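Local coordinates for protein amidase (PDB 5EWQ) that probably hydrolyses carboxylic amides to the free acid and ammonia, at residues V88-P93 with K129-S134; R14-K19 with T84-T89. One frame throughout, in Å; residues are numbered along the deposited sequence.

Contact 1. Residues V88-P93 with K129-S134; sequences VTEINP and KVMPTS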
loop_
_atom_site.group_PDB
_atom_site.type_symbol
_atom_site.label_atom_id
_atom_site.label_comp_id
_atom_site.label_asym_id
_atom_site.label_seq_id
_atom_site.Cartn_x
_atom_site.Cartn_y
_atom_site.Cartn_z
ATOM N N VAL A 88 4.884 -9.977 -7.303
ATOM C CA VAL A 88 4.282 -10.951 -6.400
ATOM C C VAL A 88 5.343 -11.842 -5.763
ATOM O O VAL A 88 6.121 -12.490 -6.462
ATOM C CB VAL A 88 3.254 -11.831 -7.131
ATOM C CG1 VAL A 88 2.662 -12.857 -6.181
ATOM C CG2 VAL A 88 2.162 -10.969 -7.742
ATOM N N THR A 89 5.370 -11.868 -4.434
ATOM C CA THR A 89 6.322 -12.699 -3.708
ATOM C C THR A 89 5.741 -14.071 -3.398
ATOM O O THR A 89 6.414 -15.088 -3.554
ATOM C CB THR A 89 6.763 -12.043 -2.385
ATOM O OG1 THR A 89 5.607 -11.658 -1.631
ATOM C CG2 THR A 89 7.620 -10.819 -2.654
ATOM N N GLU A 90 4.488 -14.096 -2.959
ATOM C CA GLU A 90 3.864 -15.342 -2.541
ATOM C C GLU A 90 2.477 -15.523 -3.145
ATOM O O GLU A 90 1.778 -14.551 -3.428
ATOM C CB GLU A 90 3.775 -15.400 -1.015
ATOM C CG GLU A 90 4.054 -16.772 -0.436
ATOM C CD GLU A 90 5.520 -17.151 -0.529
ATOM O OE1 GLU A 90 5.815 -18.353 -0.710
ATOM O OE2 GLU A 90 6.376 -16.247 -0.417
ATOM N N ILE A 91 2.089 -16.779 -3.341
ATOM C CA ILE A 91 0.755 -17.115 -3.825
ATOM C C ILE A 91 0.128 -18.173 -2.929
ATOM O O ILE A 91 0.742 -19.202 -2.653
ATOM C CB ILE A 91 0.785 -17.629 -5.280
ATOM C CG1 ILE A 91 1.086 -16.482 -6.246
ATOM C CG2 ILE A 91 -0.540 -18.280 -5.648
ATOM C CD1 ILE A 91 -0.000 -15.432 -6.303
ATOM N N ASN A 92 -1.091 -17.910 -2.467
ATOM C CA ASN A 92 -1.831 -18.871 -1.660
ATOM C C ASN A 92 -2.123 -20.136 -2.461
ATOM O O ASN A 92 -2.828 -20.086 -3.468
ATOM C CB ASN A 92 -3.135 -18.247 -1.154
ATOM C CG ASN A 92 -3.792 -19.060 -0.049
ATOM O OD1 ASN A 92 -3.570 -20.264 0.077
ATOM N ND2 ASN A 92 -4.614 -18.398 0.758
ATOM N N PRO A 93 -1.574 -21.277 -2.019
ATOM C CA PRO A 93 -1.839 -22.556 -2.686
ATOM C C PRO A 93 -3.278 -23.015 -2.477
ATOM O O PRO A 93 -3.777 -23.847 -3.233
ATOM C CB PRO A 93 -0.853 -23.514 -2.012
ATOM C CG PRO A 93 -0.614 -22.917 -0.671
ATOM C CD PRO A 93 -0.654 -21.432 -0.879
ATOM N N LYS A 129 0.182 -20.470 8.613
ATOM C CA LYS A 129 0.350 -21.810 8.044
ATOM C C LYS A 129 0.429 -21.876 6.515
ATOM O O LYS A 129 0.674 -22.944 5.956
ATOM C CB LYS A 129 -0.787 -22.721 8.521
ATOM N N VAL A 130 0.238 -20.747 5.840
ATOM C CA VAL A 130 0.142 -20.758 4.384
ATOM C C VAL A 130 1.276 -19.996 3.700
ATOM O O VAL A 130 2.098 -20.591 3.003
ATOM C CB VAL A 130 -1.203 -20.169 3.916
ATOM C CG1 VAL A 130 -1.271 -20.144 2.403
ATOM C CG2 VAL A 130 -2.359 -20.976 4.485
HETATM N N MSE A 131 1.316 -18.683 3.896
HETATM C CA MSE A 131 2.284 -17.844 3.196
HETATM C C MSE A 131 3.306 -17.212 4.136
HETATM O O MSE A 131 2.942 -16.608 5.145
HETATM C CB MSE A 131 1.561 -16.752 2.408
HETATM C CG MSE A 131 0.746 -17.271 1.238
HETATM SE SE MSE A 131 -0.727 -16.080 0.787
HETATM C CE MSE A 131 -1.783 -16.293 2.415
ATOM N N PRO A 132 4.596 -17.358 3.800
ATOM C CA PRO A 132 5.710 -16.786 4.563
ATOM C C PRO A 132 5.662 -15.264 4.660
ATOM O O PRO A 132 5.274 -14.592 3.705
ATOM C CB PRO A 132 6.943 -17.230 3.769
ATOM C CG PRO A 132 6.509 -18.458 3.061
ATOM C CD PRO A 132 5.071 -18.228 2.710
ATOM N N THR A 133 6.054 -14.736 5.815
ATOM C CA THR A 133 6.160 -13.299 6.016
ATOM C C THR A 133 7.631 -12.938 6.139
ATOM O O THR A 133 8.308 -13.383 7.064
ATOM C CB THR A 133 5.398 -12.839 7.269
ATOM O OG1 THR A 133 4.080 -13.398 7.256
ATOM C CG2 THR A 133 5.305 -11.322 7.312
ATOM N N SER A 134 8.130 -12.134 5.208
ATOM C CA SER A 134 9.568 -11.937 5.099
ATOM C C SER A 134 9.994 -10.476 5.055
ATOM O O SER A 134 11.178 -10.174 5.202
ATOM C CB SER A 134 10.087 -12.650 3.851
ATOM O OG SER A 134 9.571 -13.967 3.771
#
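The carboxylate of Glu90 lies under the ring of Pro132: Pro132 CD stands almost straight above the plane, 3.4 Å from Glu90 CD, and Pro132 CG follows over the same face, leaning toward OE1, with the proline side chain running roughly perpendicular to that of Glu90. OE2 of this acid also forms a salt bridge with Arg21, which touches Pro132 as well. The second flat group is the amide of Asn92, and one of its faces is shared by two neighbours. Val130 CG1 sits directly above Asn92 OD1 at 3.3 Å, while the selenomethionine methyl, Met131 CE, sits above Asn92 ND2 at 3.9 Å. The polar ends of that amide bond elsewhere, OD1 accepting from Asn94 N and ND2 donating to Val162 O, which pins its rotation. With chi3 at -66°, the Met131 chain turns at its selenium and brings CE over the amide nitrogen; SE itself is 3.8 Å from Asn92 CB. Farther back, Met131 CG runs past Glu90 CG at 3.7 Å, the two chains heading in opposite directions. Pro93 adds an apolar touch, its CD 3.6 Å from Val130 CG1. No hydrogen bond joins the segments, so this is packing of a loop against an outermost strand. Strand 88-91 is antiparallel to strand 161-166, and a classic beta bulge sets Thr89 and Glu90 together opposite Lys165. Lys165 NZ bonds to the carbonyls of Met131 and Pro132, tying the loop to that strand, while Ile91 points away from the loop and packs on helices 20-28 and 64-79.

Contact 2. Residues R14-K19 with T84-T89; sequences RIVYDK and TLNSVT
An irregular N-terminal segment, 14-19, runs along the turn that leads into strand 88-91, at one edge of the large mixed sheet of the amidase-signature fold, and its backbone also pairs with Lys187 and Gln189 of the small two-stranded hairpin region. Across the contact, the amide of Asn86 lies flat against Val16. Both Val16 methyls stand over one face of it, CG2 above Asn86 ND2 at 3.5 Å, CG1 about equally far from both ends of the amide, 4.1 Å from Asn86 OD1. Asn86 CG is anti to its backbone N (chi1 -164°), which sends CG toward 14-19; from there ND2 gives a weak hydrogen bond to Ile15 O, 3.3 Å long and bent to 122° at the hydrogen. At the other end of the amide, OD1 accepts from Lys187 NZ, and that lysine also bonds to Tyr17 O, so it links the turn and the N-terminal segment. At the exposed end, Arg14 stretches out with an extended chain and donates from NH1 to Ile83 O; Thr84 O is merely close by, at 3.6 Å from Arg14 NH1. Beside it, Thr84 turns its hydroxyl to Gly82 O and its methyl toward Val16, placing Thr84 CG2 4.1 Å from Val16 CG2.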
loop_
_atom_site.group_PDB
_atom_site.type_symbol
_atom_site.label_atom_id
_atom_site.label_comp_id
_atom_site.label_asym_id
_atom_site.label_seq_id
_atom_site.Cartn_x
_atom_site.Cartn_y
_atom_site.Cartn_z
ATOM N N ARG A 14 16.487 -5.792 -14.374
ATOM C CA ARG A 14 15.584 -6.932 -14.482
ATOM C C ARG A 14 16.134 -8.128 -13.715
ATOM O O ARG A 14 16.686 -9.060 -14.301
ATOM C CB ARG A 14 15.340 -7.301 -15.945
ATOM C CG ARG A 14 14.321 -6.408 -16.632
ATOM C CD ARG A 14 13.884 -6.978 -17.969
ATOM N NE ARG A 14 12.783 -6.208 -18.544
ATOM C CZ ARG A 14 11.499 -6.471 -18.331
ATOM N NH1 ARG A 14 11.149 -7.490 -17.556
ATOM N NH2 ARG A 14 10.561 -5.719 -18.894
ATOM N N ILE A 15 15.975 -8.090 -12.396
ATOM C CA ILE A 15 16.440 -9.162 -11.528
ATOM C C ILE A 15 15.258 -9.891 -10.897
ATOM O O ILE A 15 14.409 -9.274 -10.255
ATOM C CB ILE A 15 17.357 -8.627 -10.414
ATOM C CG1 ILE A 15 18.513 -7.825 -11.014
ATOM C CG2 ILE A 15 17.883 -9.768 -9.568
ATOM C CD1 ILE A 15 19.436 -7.225 -9.980
ATOM N N VAL A 16 15.206 -11.206 -11.087
ATOM C CA VAL A 16 14.117 -12.016 -10.551
ATOM C C VAL A 16 14.646 -13.251 -9.826
ATOM O O VAL A 16 15.307 -14.099 -10.425
ATOM C CB VAL A 16 13.145 -12.464 -11.665
ATOM C CG1 VAL A 16 12.101 -13.419 -11.107
ATOM C CG2 VAL A 16 12.480 -11.259 -12.308
ATOM N N TYR A 17 14.348 -13.344 -8.532
ATOM C CA TYR A 17 14.778 -14.477 -7.717
ATOM C C TYR A 17 13.635 -15.454 -7.472
ATOM O O TYR A 17 12.490 -15.038 -7.285
ATOM C CB TYR A 17 15.323 -13.998 -6.369
ATOM C CG TYR A 17 16.494 -13.049 -6.456
ATOM C CD1 TYR A 17 17.607 -13.350 -7.231
ATOM C CD2 TYR A 17 16.484 -11.849 -5.759
ATOM C CE1 TYR A 17 18.679 -12.479 -7.306
ATOM C CE2 TYR A 17 17.548 -10.973 -5.827
ATOM C CZ TYR A 17 18.643 -11.293 -6.600
ATOM O OH TYR A 17 19.705 -10.420 -6.671
ATOM N N ASP A 18 13.960 -16.746 -7.470
ATOM C CA ASP A 18 13.029 -17.804 -7.079
ATOM C C ASP A 18 11.684 -17.698 -7.798
ATOM O O ASP A 18 10.656 -17.427 -7.178
ATOM C CB ASP A 18 12.821 -17.776 -5.561
ATOM C CG ASP A 18 12.168 -19.038 -5.036
ATOM O OD1 ASP A 18 12.151 -20.050 -5.766
ATOM O OD2 ASP A 18 11.680 -19.018 -3.885
ATOM N N LYS A 19 11.701 -17.912 -9.109
ATOM C CA LYS A 19 10.508 -17.740 -9.928
ATOM C C LYS A 19 9.472 -18.833 -9.670
ATOM O O LYS A 19 8.269 -18.602 -9.793
ATOM C CB LYS A 19 10.888 -17.711 -11.410
ATOM C CG LYS A 19 9.755 -17.300 -12.332
ATOM C CD LYS A 19 10.148 -16.109 -13.190
ATOM C CE LYS A 19 11.285 -16.457 -14.136
ATOM N NZ LYS A 19 11.613 -15.324 -15.043
ATOM N N THR A 84 7.011 -9.496 -17.243
ATOM C CA THR A 84 7.648 -9.886 -15.985
ATOM C C THR A 84 7.837 -8.706 -15.034
ATOM O O THR A 84 8.958 -8.249 -14.810
ATOM C CB THR A 84 9.016 -10.556 -16.238
ATOM O OG1 THR A 84 8.927 -11.411 -17.385
ATOM C CG2 THR A 84 9.447 -11.377 -15.027
ATOM N N LEU A 85 6.733 -8.218 -14.478
ATOM C CA LEU A 85 6.774 -7.084 -13.562
ATOM C C LEU A 85 7.408 -7.470 -12.231
ATOM O O LEU A 85 7.977 -6.624 -11.539
ATOM C CB LEU A 85 5.367 -6.530 -13.331
ATOM C CG LEU A 85 4.605 -6.088 -14.582
ATOM C CD1 LEU A 85 3.220 -5.578 -14.218
ATOM C CD2 LEU A 85 5.385 -5.030 -15.346
ATOM N N ASN A 86 7.303 -8.753 -11.886
ATOM C CA ASN A 86 7.863 -9.288 -10.648
ATOM C C ASN A 86 7.401 -8.504 -9.425
ATOM O O ASN A 86 8.208 -7.887 -8.729
ATOM C CB ASN A 86 9.393 -9.301 -10.716
ATOM C CG ASN A 86 10.018 -10.175 -9.644
ATOM O OD1 ASN A 86 9.374 -11.078 -9.110
ATOM N ND2 ASN A 86 11.281 -9.912 -9.326
ATOM N N SER A 87 6.097 -8.527 -9.174
ATOM C CA SER A 87 5.518 -7.768 -8.073
ATOM C C SER A 87 4.866 -8.676 -7.037
ATOM O O SER A 87 4.358 -8.205 -6.020
ATOM C CB SER A 87 4.492 -6.768 -8.600
ATOM O OG SER A 87 3.403 -7.435 -9.214
ATOM N N VAL A 88 4.884 -9.977 -7.303
ATOM C CA VAL A 88 4.282 -10.951 -6.400
ATOM C C VAL A 88 5.343 -11.842 -5.763
ATOM O O VAL A 88 6.121 -12.490 -6.462
ATOM C CB VAL A 88 3.254 -11.831 -7.131
ATOM C CG1 VAL A 88 2.662 -12.857 -6.181
ATOM C CG2 VAL A 88 2.162 -10.969 -7.742
ATOM N N THR A 89 5.370 -11.868 -4.434
ATOM C CA THR A 89 6.322 -12.699 -3.708
ATOM C C THR A 89 5.741 -14.071 -3.398
ATOM O O THR A 89 6.414 -15.088 -3.554
ATOM C CB THR A 89 6.763 -12.043 -2.385
ATOM O OG1 THR A 89 5.607 -11.658 -1.631
ATOM C CG2 THR A 89 7.620 -10.819 -2.654
#

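In the fold
Starting from the N terminus, residues 14-19 come first, and contact 2 closes a long, mostly helical loop when 84-89 returns to them; no strand lies in between. The chain then runs straight into strand 88-91, where contact 1 opens. It passes through helices 95-104 and 106-109 and strand 118-122 before 129-134 comes back to close this second loop. The two loops therefore follow one another, overlapping at Val88 and Thr89, and neither encloses the other. Their centres are about 14 Å apart. Contact 2 fixes the loop leading into strand 88-91, and contact 1 ties its last residues and the loop beyond to the loop after strand 118-122. Helix 20-28 begins directly after 14-19 and runs beside contact 1.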